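PDB 4ONY: extracellular solute-binding protein family 5 from Brucella melitensis, which probably binds peptides or related solutes in the periplasm and delivers them to an ABC transporter for uptake. Local coordinates for residues A[135-140]-A[159-164]; A[176-181]-A[495-500]; A[214-219]-A[250-255]; A[517-522]-A[554-559]. All coordinates share one frame; numbering follows the deposited sequence.

Overall arrangement
Following the chain from the N terminus, interaction 1 closes first, a short loop that returns strand 158-165 to helix 133-146 in a helix-on-sheet packing. Interaction 2 opens soon afterwards at 176-181 and closes more than 300 residues later at 495-500, joining the loop before helix 181-187 to the turn before helix 499-503. Nested inside that long loop, interaction 3 ties two strands of the four-stranded mixed sheet, 216-222 and 251-257. Interaction 4 follows in series, bringing the loop before helix 522-533 against the chain that enters strand 557-562. Interactions 3 and 4 lie on opposite sides of the chain's centre, their own centres about 45 Å apart.

Interaction 1: residues A[135-140]-A[159-164]; sequences DVLFTY and AKIEKT
A helix packed on an antiparallel sheet makes this contact: helix 133-146 lies against strand 158-165, and Leu137 and Tyr140, one turn apart, receive Ile161 from the strand. Ile161 reaches them through its long branch, whose CG1 stands anti to the backbone N (chi1 -179°) and carries the terminal methyl CD1 straight on toward the helix. Leu137 runs antiparallel alongside it, bringing CD2 to 3.5 Å from Ile161 CG1, so two aliphatic branches lie side by side. Tyr140 instead crosses the isoleucine at about a right angle, and Ile161 CD1 comes up to its ring obliquely. The join is wholly apolar and partly buried. Phe171 on the neighbouring strand 168-173 touches Ile161 and Val136 and sets its ring edge-to-face with Tyr140, while Val169 also packs on Ile161. Within the helix, Asp135 O accepts from both Thr139 N and Thr139 OG1, the donors arriving from opposite faces of its carbonyl plane, with Thr139 OG1 2.7 Å from Asp135 O. On the strand side, Ala159 and Lys160 share Thr172 of strand 168-173 as their partner, a classic beta bulge. Ile161 CD1 ends up shared, 3.7 Å from Leu137 CD2 and 4.1 Å from Tyr140 CD1.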
loop_
_atom_site.group_PDB
_atom_site.type_symbol
_atom_site.label_atom_id
_atom_site.label_comp_id
_atom_site.label_asym_id
_atom_site.label_seq_id
_atom_site.Cartn_x
_atom_site.Cartn_y
_atom_site.Cartn_z
ATOM N N ASP A 135 2.329 31.173 3.991
ATOM C CA ASP A 135 1.480 30.082 3.405
ATOM C C ASP A 135 1.523 28.809 4.243
ATOM O O ASP A 135 0.476 28.147 4.441
ATOM C CB ASP A 135 1.886 29.749 1.964
ATOM C CG ASP A 135 1.569 30.877 0.988
ATOM O OD1 ASP A 135 0.411 31.382 1.000
ATOM O OD2 ASP A 135 2.477 31.249 0.181
ATOM N N VAL A 136 2.708 28.444 4.746
ATOM C CA VAL A 136 2.843 27.249 5.593
ATOM C C VAL A 136 2.035 27.427 6.872
ATOM O O VAL A 136 1.280 26.541 7.268
ATOM C CB VAL A 136 4.304 26.952 5.962
ATOM C CG1 VAL A 136 4.403 25.709 6.866
ATOM C CG2 VAL A 136 5.166 26.791 4.716
ATOM N N LEU A 137 2.179 28.579 7.523
ATOM C CA LEU A 137 1.465 28.799 8.774
ATOM C C LEU A 137 -0.029 28.749 8.533
ATOM O O LEU A 137 -0.778 28.151 9.324
ATOM C CB LEU A 137 1.839 30.153 9.436
ATOM C CG LEU A 137 3.294 30.391 9.847
ATOM C CD1 LEU A 137 3.458 31.739 10.539
ATOM C CD2 LEU A 137 3.789 29.289 10.758
ATOM N N PHE A 138 -0.461 29.422 7.464
ATOM C CA PHE A 138 -1.856 29.433 7.087
ATOM C C PHE A 138 -2.363 28.007 6.885
ATOM O O PHE A 138 -3.471 27.656 7.328
ATOM C CB PHE A 138 -2.018 30.245 5.807
ATOM C CG PHE A 138 -3.296 29.996 5.078
ATOM C CD1 PHE A 138 -4.461 30.608 5.474
ATOM C CD2 PHE A 138 -3.308 29.209 3.955
ATOM C CE1 PHE A 138 -5.644 30.394 4.768
ATOM C CE2 PHE A 138 -4.490 28.974 3.256
ATOM C CZ PHE A 138 -5.647 29.546 3.673
ATOM N N THR A 139 -1.555 27.201 6.215
ATOM C CA THR A 139 -1.915 25.811 5.886
ATOM C C THR A 139 -2.268 25.008 7.123
ATOM O O THR A 139 -3.299 24.333 7.146
ATOM C CB THR A 139 -0.783 25.083 5.103
ATOM O OG1 THR A 139 -0.550 25.724 3.838
ATOM C CG2 THR A 139 -1.158 23.644 4.842
ATOM N N TYR A 140 -1.423 25.074 8.157
ATOM C CA TYR A 140 -1.677 24.291 9.401
ATOM C C TYR A 140 -2.885 24.854 10.165
ATOM O O TYR A 140 -3.668 24.091 10.779
ATOM C CB TYR A 140 -0.415 24.150 10.275
ATOM C CG TYR A 140 0.507 23.155 9.626
ATOM C CD1 TYR A 140 1.294 23.515 8.556
ATOM C CD2 TYR A 140 0.510 21.818 10.021
ATOM C CE1 TYR A 140 2.077 22.578 7.887
ATOM C CE2 TYR A 140 1.286 20.874 9.371
ATOM C CZ TYR A 140 2.081 21.246 8.300
ATOM O OH TYR A 140 2.850 20.289 7.620
ATOM N N ALA A 159 3.724 21.475 19.441
ATOM C CA ALA A 159 3.707 22.475 20.511
ATOM C C ALA A 159 3.707 23.874 19.965
ATOM O O ALA A 159 3.031 24.731 20.482
ATOM C CB ALA A 159 4.907 22.279 21.457
ATOM N N LYS A 160 4.515 24.123 18.948
ATOM C CA LYS A 160 4.672 25.455 18.392
ATOM C C LYS A 160 5.051 25.331 16.921
ATOM O O LYS A 160 5.782 24.406 16.533
ATOM C CB LYS A 160 5.762 26.255 19.147
ATOM N N ILE A 161 4.532 26.244 16.118
ATOM C CA ILE A 161 4.955 26.409 14.740
ATOM C C ILE A 161 5.350 27.867 14.587
ATOM O O ILE A 161 4.572 28.745 14.867
ATOM C CB ILE A 161 3.863 25.986 13.741
ATOM C CG1 ILE A 161 4.377 26.171 12.326
ATOM C CG2 ILE A 161 2.567 26.772 13.918
ATOM C CD1 ILE A 161 3.388 25.639 11.316
ATOM N N GLU A 162 6.586 28.135 14.192
ATOM C CA GLU A 162 7.043 29.526 14.140
ATOM C C GLU A 162 7.979 29.803 12.985
ATOM O O GLU A 162 8.751 28.936 12.531
ATOM C CB GLU A 162 7.679 29.934 15.467
ATOM C CG GLU A 162 8.240 28.753 16.234
ATOM C CD GLU A 162 8.984 29.071 17.520
ATOM O OE1 GLU A 162 8.780 30.161 18.120
ATOM O OE2 GLU A 162 9.797 28.187 17.917
ATOM N N LYS A 163 7.876 31.036 12.510
ATOM C CA LYS A 163 8.766 31.585 11.517
ATOM C C LYS A 163 10.060 31.898 12.229
ATOM O O LYS A 163 10.028 32.545 13.270
ATOM C CB LYS A 163 8.154 32.857 10.914
ATOM C CG LYS A 163 9.002 33.457 9.815
ATOM C CD LYS A 163 8.284 34.559 9.057
ATOM C CE LYS A 163 9.264 35.236 8.106
ATOM N NZ LYS A 163 8.607 36.326 7.345
ATOM N N THR A 164 11.180 31.426 11.693
ATOM C CA THR A 164 12.507 31.633 12.316
ATOM C C THR A 164 13.485 32.396 11.431
ATOM O O THR A 164 14.628 32.609 11.812
ATOM C CB THR A 164 13.166 30.291 12.674
ATOM O OG1 THR A 164 13.230 29.446 11.503
ATOM C CG2 THR A 164 12.395 29.569 13.773
#

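Interaction 2: residues A[176-181]-A[495-500]; sequences KSDREF and PGNEQW
One hydrogen bond joins the two segments: Asn497 ND2 donates to Asp178 OD2 at 3.1 Å, with an N-H...acceptor angle of 152°. The amide meets the carboxylate oxygen on its syn side, somewhat out of the carboxylate plane, and the two flat groups are turned 40° from each other. A looser polar approach comes from Glu180, whose extended chain passes alongside Asn497, heading the other way, and leaves OE1 3.8 Å from Asn497 ND2, the carboxylate nearly perpendicular to the amide. Capping is the work of Asp178: CG sits between its backbone N and carbonyl carbon (chi1 61°), which folds the carboxylate back over the following turn, and OD1 takes a weak bond from Phe181 N at 2.9 Å. A local bond braces the other segment, Gly496 N donating almost straight to Glu498 OE2 at 2.9 Å, while Gln499 N to Gly496 O is the turn's own backbone bond. Beyond the two segments, the Asn497 side chain touches Leu532 of helix 522-533 and that of Glu180 touches Met21. The result is a polar bridge between two lobes, capping aspartate on one side and type I turn Gly496 to Gln499 on the other, consistent with the two-lobed, clefted architecture of family 5 solute-binding proteins.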
loop_
_atom_site.group_PDB
_atom_site.type_symbol
_atom_site.label_atom_id
_atom_site.label_comp_id
_atom_site.label_asym_id
_atom_site.label_seq_id
_atom_site.Cartn_x
_atom_site.Cartn_y
_atom_site.Cartn_z
ATOM N N LYS A 176 3.067 13.823 22.568
ATOM C CA LYS A 176 2.306 12.879 21.773
ATOM C C LYS A 176 3.007 12.492 20.443
ATOM O O LYS A 176 2.539 11.623 19.758
ATOM C CB LYS A 176 0.933 13.424 21.455
ATOM C CG LYS A 176 0.058 13.621 22.673
ATOM C CD LYS A 176 -1.182 14.372 22.214
ATOM C CE LYS A 176 -2.441 14.000 22.979
ATOM N NZ LYS A 176 -3.587 14.813 22.455
ATOM N N SER A 177 4.080 13.177 20.065
ATOM C CA SER A 177 4.745 12.936 18.802
ATOM C C SER A 177 5.574 11.642 18.882
ATOM O O SER A 177 5.829 11.151 19.956
ATOM C CB SER A 177 5.637 14.131 18.501
ATOM O OG SER A 177 6.188 14.028 17.217
ATOM N N ASP A 178 5.974 11.109 17.737
ATOM C CA ASP A 178 6.877 9.971 17.677
ATOM C C ASP A 178 7.898 10.217 16.551
ATOM O O ASP A 178 7.869 11.242 15.884
ATOM C CB ASP A 178 6.102 8.675 17.499
ATOM C CG ASP A 178 5.294 8.651 16.228
ATOM O OD1 ASP A 178 5.653 9.304 15.201
ATOM O OD2 ASP A 178 4.271 7.973 16.255
ATOM N N ARG A 179 8.801 9.287 16.365
ATOM C CA ARG A 179 9.889 9.481 15.452
ATOM C C ARG A 179 9.448 9.540 14.001
ATOM O O ARG A 179 10.100 10.215 13.211
ATOM C CB ARG A 179 10.972 8.430 15.679
ATOM C CG ARG A 179 11.753 8.707 16.972
ATOM C CD ARG A 179 12.885 7.715 17.161
ATOM N NE ARG A 179 13.856 7.869 16.100
ATOM C CZ ARG A 179 14.763 8.843 16.001
ATOM N NH1 ARG A 179 14.938 9.771 16.958
ATOM N NH2 ARG A 179 15.552 8.853 14.948
ATOM N N GLU A 180 8.329 8.891 13.655
ATOM C CA GLU A 180 7.764 9.027 12.306
ATOM C C GLU A 180 7.105 10.396 12.041
ATOM O O GLU A 180 7.085 10.842 10.912
ATOM C CB GLU A 180 6.712 7.939 12.058
ATOM C CG GLU A 180 6.189 7.870 10.625
ATOM C CD GLU A 180 4.745 7.366 10.522
ATOM O OE1 GLU A 180 3.939 7.573 11.444
ATOM O OE2 GLU A 180 4.409 6.814 9.471
ATOM N N PHE A 181 6.614 11.085 13.073
ATOM C CA PHE A 181 5.803 12.284 12.853
ATOM C C PHE A 181 6.438 13.384 11.991
ATOM O O PHE A 181 5.776 13.954 11.115
ATOM C CB PHE A 181 5.307 12.907 14.170
ATOM C CG PHE A 181 4.193 13.903 13.958
ATOM C CD1 PHE A 181 3.001 13.486 13.427
ATOM C CD2 PHE A 181 4.391 15.244 14.180
ATOM C CE1 PHE A 181 1.970 14.377 13.207
ATOM C CE2 PHE A 181 3.373 16.163 13.950
ATOM C CZ PHE A 181 2.151 15.716 13.467
ATOM N N PRO A 495 6.206 -0.495 7.757
ATOM C CA PRO A 495 5.194 -0.764 8.740
ATOM C C PRO A 495 5.458 0.086 9.989
ATOM O O PRO A 495 6.617 0.287 10.404
ATOM C CB PRO A 495 5.336 -2.251 8.981
ATOM C CG PRO A 495 6.743 -2.569 8.640
ATOM C CD PRO A 495 7.030 -1.661 7.475
ATOM N N GLY A 496 4.377 0.608 10.548
ATOM C CA GLY A 496 4.432 1.508 11.700
ATOM C C GLY A 496 3.224 1.341 12.616
ATOM O O GLY A 496 2.816 0.212 12.935
ATOM N N ASN A 497 2.666 2.477 13.065
ATOM C CA ASN A 497 1.610 2.500 14.072
ATOM C C ASN A 497 0.354 1.726 13.688
ATOM O O ASN A 497 -0.300 1.166 14.570
ATOM C CB ASN A 497 1.230 3.952 14.386
ATOM C CG ASN A 497 2.399 4.720 15.001
ATOM O OD1 ASN A 497 3.202 4.154 15.744
ATOM N ND2 ASN A 497 2.555 5.988 14.621
ATOM N N GLU A 498 0.042 1.658 12.384
ATOM C CA GLU A 498 -1.110 0.882 11.911
ATOM C C GLU A 498 -1.030 -0.622 12.313
ATOM O O GLU A 498 -2.044 -1.313 12.393
ATOM C CB GLU A 498 -1.339 1.099 10.406
ATOM C CG GLU A 498 -0.412 0.299 9.474
ATOM C CD GLU A 498 1.051 0.712 9.560
ATOM O OE1 GLU A 498 1.334 1.885 9.936
ATOM O OE2 GLU A 498 1.931 -0.120 9.240
ATOM N N GLN A 499 0.162 -1.129 12.619
ATOM C CA GLN A 499 0.263 -2.509 13.002
ATOM C C GLN A 499 -0.516 -2.831 14.293
ATOM O O GLN A 499 -1.031 -3.939 14.426
ATOM C CB GLN A 499 1.721 -2.962 13.127
ATOM C CG GLN A 499 2.592 -2.821 11.885
ATOM C CD GLN A 499 2.076 -3.582 10.664
ATOM O OE1 GLN A 499 1.845 -2.977 9.617
ATOM N NE2 GLN A 499 1.872 -4.843 10.789
ATOM N N TRP A 500 -0.642 -1.866 15.218
ATOM C CA TRP A 500 -1.417 -2.076 16.419
ATOM C C TRP A 500 -2.874 -2.447 16.153
ATOM O O TRP A 500 -3.424 -3.244 16.877
ATOM C CB TRP A 500 -1.394 -0.838 17.337
ATOM C CG TRP A 500 -0.070 -0.556 17.989
ATOM C CD1 TRP A 500 0.684 0.578 17.848
ATOM C CD2 TRP A 500 0.650 -1.405 18.881
ATOM N NE1 TRP A 500 1.844 0.452 18.567
ATOM C CE2 TRP A 500 1.819 -0.735 19.248
ATOM C CE3 TRP A 500 0.401 -2.678 19.429
ATOM C CZ2 TRP A 500 2.758 -1.286 20.153
ATOM C CZ3 TRP A 500 1.340 -3.239 20.307
ATOM C CH2 TRP A 500 2.507 -2.527 20.664
#

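Interaction 3: residues A[214-219]-A[250-255]; sequences GPYVVA and DKISIE
Tyr216 and Ile252 form the tight part of this buried contact, a CH-pi interaction in which the methyl end of the isoleucine sits over one face of the phenol ring. Ile252 CD1 lies 4.1 Å from the centroid of the Tyr216 ring and 26° off the ring normal, shifted toward the hydroxyl end, so its nearest carbon is Tyr216 CZ at 3.7 Å. The two side chains cross at about a right angle. Ile252 sets CG1 anti to its carbonyl carbon (chi1 -61°), and the nearly straight chain beyond it carries CD1 to the ring. The looser part is at the ring edge, where the backbone of Asp250 passes near the ring plane and Tyr216 CE1 comes no closer than 4.5 Å to Asp250 C. Here Asp250 turns its CB away from the tyrosine, and its OD2 accepts from Gly45 N. Lys251, partly exposed, also points away, lying on Ser46 of strand 46-52. The phenol hydroxyl is held by a hydrogen bond with Phe249 O, just ahead of the second segment, which helps fix the ring beneath the methyl. Strand 226-231 runs between the two strands, pairing antiparallel with each, so the contact is a side-chain bridge across an intervening strand of a four-stranded mixed sheet.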
loop_
_atom_site.group_PDB
_atom_site.type_symbol
_atom_site.label_atom_id
_atom_site.label_comp_id
_atom_site.label_asym_id
_atom_site.label_seq_id
_atom_site.Cartn_x
_atom_site.Cartn_y
_atom_site.Cartn_z
ATOM N N GLY A 214 2.370 23.060 -7.905
ATOM C CA GLY A 214 2.821 21.978 -8.731
ATOM C C GLY A 214 2.968 22.288 -10.213
ATOM O O GLY A 214 2.572 23.336 -10.671
ATOM N N PRO A 215 3.567 21.358 -10.959
ATOM C CA PRO A 215 3.878 21.529 -12.381
ATOM C C PRO A 215 2.697 21.555 -13.344
ATOM O O PRO A 215 2.851 22.042 -14.454
ATOM C CB PRO A 215 4.770 20.320 -12.686
ATOM C CG PRO A 215 4.451 19.295 -11.626
ATOM C CD PRO A 215 4.142 20.100 -10.410
ATOM N N TYR A 216 1.540 21.047 -12.927
ATOM C CA TYR A 216 0.356 20.987 -13.775
ATOM C C TYR A 216 -0.763 21.856 -13.228
ATOM O O TYR A 216 -0.965 21.891 -12.010
ATOM C CB TYR A 216 -0.094 19.526 -13.926
ATOM C CG TYR A 216 0.878 18.679 -14.694
ATOM C CD1 TYR A 216 0.838 18.642 -16.072
ATOM C CD2 TYR A 216 1.860 17.953 -14.049
ATOM C CE1 TYR A 216 1.752 17.880 -16.804
ATOM C CE2 TYR A 216 2.797 17.183 -14.768
ATOM C CZ TYR A 216 2.731 17.154 -16.147
ATOM O OH TYR A 216 3.635 16.427 -16.887
ATOM N N VAL A 217 -1.446 22.591 -14.105
ATOM C CA VAL A 217 -2.633 23.322 -13.720
ATOM C C VAL A 217 -3.864 22.582 -14.247
ATOM O O VAL A 217 -3.797 21.819 -15.217
ATOM C CB VAL A 217 -2.626 24.767 -14.231
ATOM C CG1 VAL A 217 -1.366 25.499 -13.766
ATOM C CG2 VAL A 217 -2.716 24.833 -15.747
ATOM N N VAL A 218 -4.987 22.800 -13.596
ATOM C CA VAL A 218 -6.236 22.218 -14.015
ATOM C C VAL A 218 -6.786 23.075 -15.143
ATOM O O VAL A 218 -7.220 24.176 -14.917
ATOM C CB VAL A 218 -7.213 22.147 -12.820
ATOM C CG1 VAL A 218 -8.578 21.683 -13.275
ATOM C CG2 VAL A 218 -6.646 21.239 -11.731
ATOM N N ALA A 219 -6.752 22.551 -16.371
ATOM C CA ALA A 219 -7.157 23.279 -17.565
ATOM C C ALA A 219 -8.646 23.121 -17.871
ATOM O O ALA A 219 -9.261 24.027 -18.396
ATOM C CB ALA A 219 -6.356 22.785 -18.744
ATOM N N ASP A 250 3.291 17.265 -21.584
ATOM C CA ASP A 250 2.806 18.629 -21.510
ATOM C C ASP A 250 1.315 18.706 -21.165
ATOM O O ASP A 250 0.807 19.769 -20.858
ATOM C CB ASP A 250 3.145 19.447 -22.762
ATOM C CG ASP A 250 2.601 18.858 -24.037
ATOM O OD1 ASP A 250 1.573 18.154 -24.015
ATOM O OD2 ASP A 250 3.194 19.120 -25.106
ATOM N N LYS A 251 0.635 17.556 -21.227
ATOM C CA LYS A 251 -0.788 17.470 -20.917
ATOM C C LYS A 251 -1.096 16.076 -20.427
ATOM O O LYS A 251 -0.613 15.098 -21.008
ATOM C CB LYS A 251 -1.624 17.743 -22.169
ATOM C CG LYS A 251 -3.113 17.684 -21.906
ATOM C CD LYS A 251 -3.903 18.369 -23.003
ATOM C CE LYS A 251 -3.971 17.470 -24.219
ATOM N NZ LYS A 251 -5.042 17.993 -25.122
ATOM N N ILE A 252 -1.904 15.983 -19.370
ATOM C CA ILE A 252 -2.353 14.685 -18.827
ATOM C C ILE A 252 -3.854 14.758 -18.621
ATOM O O ILE A 252 -4.326 15.646 -17.913
ATOM C CB ILE A 252 -1.692 14.334 -17.482
ATOM C CG1 ILE A 252 -0.176 14.229 -17.662
ATOM C CG2 ILE A 252 -2.289 13.023 -16.929
ATOM C CD1 ILE A 252 0.651 14.108 -16.390
ATOM N N SER A 253 -4.595 13.860 -19.284
ATOM C CA SER A 253 -6.059 13.772 -19.137
ATOM C C SER A 253 -6.383 12.483 -18.430
ATOM O O SER A 253 -5.869 11.414 -18.773
ATOM C CB SER A 253 -6.779 13.850 -20.494
ATOM O OG SER A 253 -6.327 14.957 -21.283
ATOM N N ILE A 254 -7.194 12.603 -17.396
ATOM C CA ILE A 254 -7.726 11.465 -16.664
ATOM C C ILE A 254 -9.228 11.362 -16.972
ATOM O O ILE A 254 -10.026 12.248 -16.595
ATOM C CB ILE A 254 -7.480 11.637 -15.151
ATOM C CG1 ILE A 254 -5.997 11.953 -14.924
ATOM C CG2 ILE A 254 -7.921 10.397 -14.375
ATOM C CD1 ILE A 254 -5.599 12.110 -13.455
ATOM N N GLU A 255 -9.589 10.287 -17.673
ATOM C CA GLU A 255 -10.967 9.987 -18.060
ATOM C C GLU A 255 -11.595 8.962 -17.156
ATOM O O GLU A 255 -10.916 8.037 -16.657
ATOM C CB GLU A 255 -11.002 9.504 -19.489
ATOM C CG GLU A 255 -10.586 10.604 -20.422
ATOM C CD GLU A 255 -10.857 10.321 -21.860
ATOM O OE1 GLU A 255 -11.173 9.165 -22.236
ATOM O OE2 GLU A 255 -10.741 11.288 -22.634
#

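Interaction 4: residues A[517-522]-A[554-559]; sequences AGVADP and GDYYVP
Val519 covers one face of the Tyr556 ring in a close CH-pi contact: its CG2 lies 3.5 Å from the centroid of the Tyr556 ring, only 6° off the normal, almost exactly over the middle. CG1, anti to the backbone N (chi1 -179°), reaches toward the phenol end, with Val519 CG1 3.9 Å from Tyr556 CZ. The valine crosses the tyrosine at about a right angle. Ala517 fills in nearer the backbone, its CB 3.8 Å from Tyr556 CB. On the opposite face of the ring is Gly554 O, 3.8 Å above its plane; that oxygen also accepts from Arg328 NH2. Two waters form the next shell. The first takes a hydrogen bond from Ala520 N and bonds to Tyr556 OH. The second lies in the ring plane at the edge, 2.6 Å from Tyr556 OH, and donates to Asp521 OD2. Further out, Asp521 is the N-cap of helix 522-533, its OD1 accepting from Ala523 N. Tyr556 leads into strand 557-562, antiparallel to strand 310-315 in the six-stranded mixed sheet, so the contact holds the loop before helix 522-533 against the entrance to that sheet. The chemistry is divided: a methyl on one face and a carbonyl oxygen on the other hold the ring, consistent with a buried tyrosine whose hydroxyl is bonded to two waters, one leading to Ala520 N and one to the capping Asp521.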
loop_
_atom_site.group_PDB
_atom_site.type_symbol
_atom_site.label_atom_id
_atom_site.label_comp_id
_atom_site.label_asym_id
_atom_site.label_seq_id
_atom_site.Cartn_x
_atom_site.Cartn_y
_atom_site.Cartn_z
ATOM N N ALA A 517 -8.372 -11.723 12.698
ATOM C CA ALA A 517 -8.098 -13.043 13.281
ATOM C C ALA A 517 -8.198 -13.077 14.801
ATOM O O ALA A 517 -8.246 -14.186 15.389
ATOM C CB ALA A 517 -6.732 -13.545 12.875
ATOM N N GLY A 518 -8.281 -11.908 15.448
ATOM C CA GLY A 518 -8.314 -11.845 16.897
ATOM C C GLY A 518 -6.973 -12.201 17.533
ATOM O O GLY A 518 -6.922 -12.908 18.530
ATOM N N VAL A 519 -5.873 -11.728 16.935
ATOM C CA VAL A 519 -4.542 -11.969 17.504
ATOM C C VAL A 519 -4.396 -11.214 18.827
ATOM O O VAL A 519 -4.773 -10.027 18.901
ATOM C CB VAL A 519 -3.459 -11.529 16.513
ATOM C CG1 VAL A 519 -2.068 -11.784 17.074
ATOM C CG2 VAL A 519 -3.634 -12.277 15.208
ATOM N N ALA A 520 -3.885 -11.890 19.854
ATOM C CA ALA A 520 -3.548 -11.279 21.161
ATOM C C ALA A 520 -2.447 -12.076 21.833
ATOM O O ALA A 520 -2.697 -13.058 22.544
ATOM C CB ALA A 520 -4.762 -11.177 22.098
ATOM N N ASP A 521 -1.217 -11.672 21.577
ATOM C CA ASP A 521 -0.063 -12.458 21.945
ATOM C C ASP A 521 0.994 -11.444 22.337
ATOM O O ASP A 521 1.359 -10.582 21.552
ATOM C CB ASP A 521 0.433 -13.287 20.772
ATOM C CG ASP A 521 1.595 -14.210 21.140
ATOM O OD1 ASP A 521 2.240 -14.003 22.183
ATOM O OD2 ASP A 521 1.893 -15.126 20.336
ATOM N N PRO A 522 1.481 -11.546 23.570
ATOM C CA PRO A 522 2.559 -10.632 23.944
ATOM C C PRO A 522 3.772 -10.659 23.003
ATOM O O PRO A 522 4.507 -9.683 22.954
ATOM C CB PRO A 522 2.960 -11.119 25.340
ATOM C CG PRO A 522 1.753 -11.872 25.865
ATOM C CD PRO A 522 1.068 -12.458 24.663
ATOM N N GLY A 554 1.603 -18.458 13.968
ATOM C CA GLY A 554 0.284 -18.519 14.539
ATOM C C GLY A 554 -0.794 -19.078 13.606
ATOM O O GLY A 554 -1.914 -19.301 14.050
ATOM N N ASP A 555 -0.486 -19.255 12.329
ATOM C CA ASP A 555 -1.496 -19.624 11.328
ATOM C C ASP A 555 -2.821 -18.840 11.523
ATOM O O ASP A 555 -3.923 -19.408 11.642
ATOM C CB ASP A 555 -1.712 -21.137 11.305
ATOM C CG ASP A 555 -0.499 -21.867 10.787
ATOM O OD1 ASP A 555 -0.362 -21.984 9.534
ATOM O OD2 ASP A 555 0.317 -22.311 11.621
ATOM N N TYR A 556 -2.694 -17.511 11.514
ATOM C CA TYR A 556 -3.854 -16.648 11.586
ATOM C C TYR A 556 -4.514 -16.477 10.229
ATOM O O TYR A 556 -5.719 -16.327 10.167
ATOM C CB TYR A 556 -3.450 -15.296 12.166
ATOM C CG TYR A 556 -2.860 -15.395 13.569
ATOM C CD1 TYR A 556 -3.623 -15.866 14.612
ATOM C CD2 TYR A 556 -1.576 -15.028 13.830
ATOM C CE1 TYR A 556 -3.128 -15.970 15.887
ATOM C CE2 TYR A 556 -1.064 -15.095 15.104
ATOM C CZ TYR A 556 -1.828 -15.554 16.139
ATOM O OH TYR A 556 -1.281 -15.658 17.402
ATOM N N TYR A 557 -3.700 -16.505 9.168
ATOM C CA TYR A 557 -4.122 -16.489 7.790
ATOM C C TYR A 557 -3.675 -17.783 7.125
ATOM O O TYR A 557 -2.668 -18.387 7.532
ATOM C CB TYR A 557 -3.485 -15.327 7.032
ATOM C CG TYR A 557 -4.098 -13.946 7.236
ATOM C CD1 TYR A 557 -4.334 -13.445 8.490
ATOM C CD2 TYR A 557 -4.417 -13.145 6.162
ATOM C CE1 TYR A 557 -4.848 -12.170 8.662
ATOM C CE2 TYR A 557 -4.944 -11.890 6.339
ATOM C CZ TYR A 557 -5.151 -11.415 7.586
ATOM O OH TYR A 557 -5.682 -10.188 7.781
ATOM N N VAL A 558 -4.435 -18.241 6.129
ATOM C CA VAL A 558 -3.950 -19.206 5.148
ATOM C C VAL A 558 -3.568 -18.309 3.964
ATOM O O VAL A 558 -4.430 -17.790 3.271
ATOM C CB VAL A 558 -5.025 -20.178 4.676
ATOM C CG1 VAL A 558 -4.445 -21.184 3.698
ATOM C CG2 VAL A 558 -5.683 -20.877 5.876
ATOM N N PRO A 559 -2.276 -18.089 3.766
ATOM C CA PRO A 559 -1.861 -17.125 2.746
ATOM C C PRO A 559 -2.178 -17.673 1.345
ATOM O O PRO A 559 -1.945 -18.862 1.064
ATOM C CB PRO A 559 -0.366 -16.978 3.021
ATOM C CG PRO A 559 0.062 -18.317 3.560
ATOM C CD PRO A 559 -1.132 -18.804 4.369
HETATM O O HOH W 1 -2.998 -14.779 19.361
HETATM O O HOH W 2 1.252 -15.246 17.847
#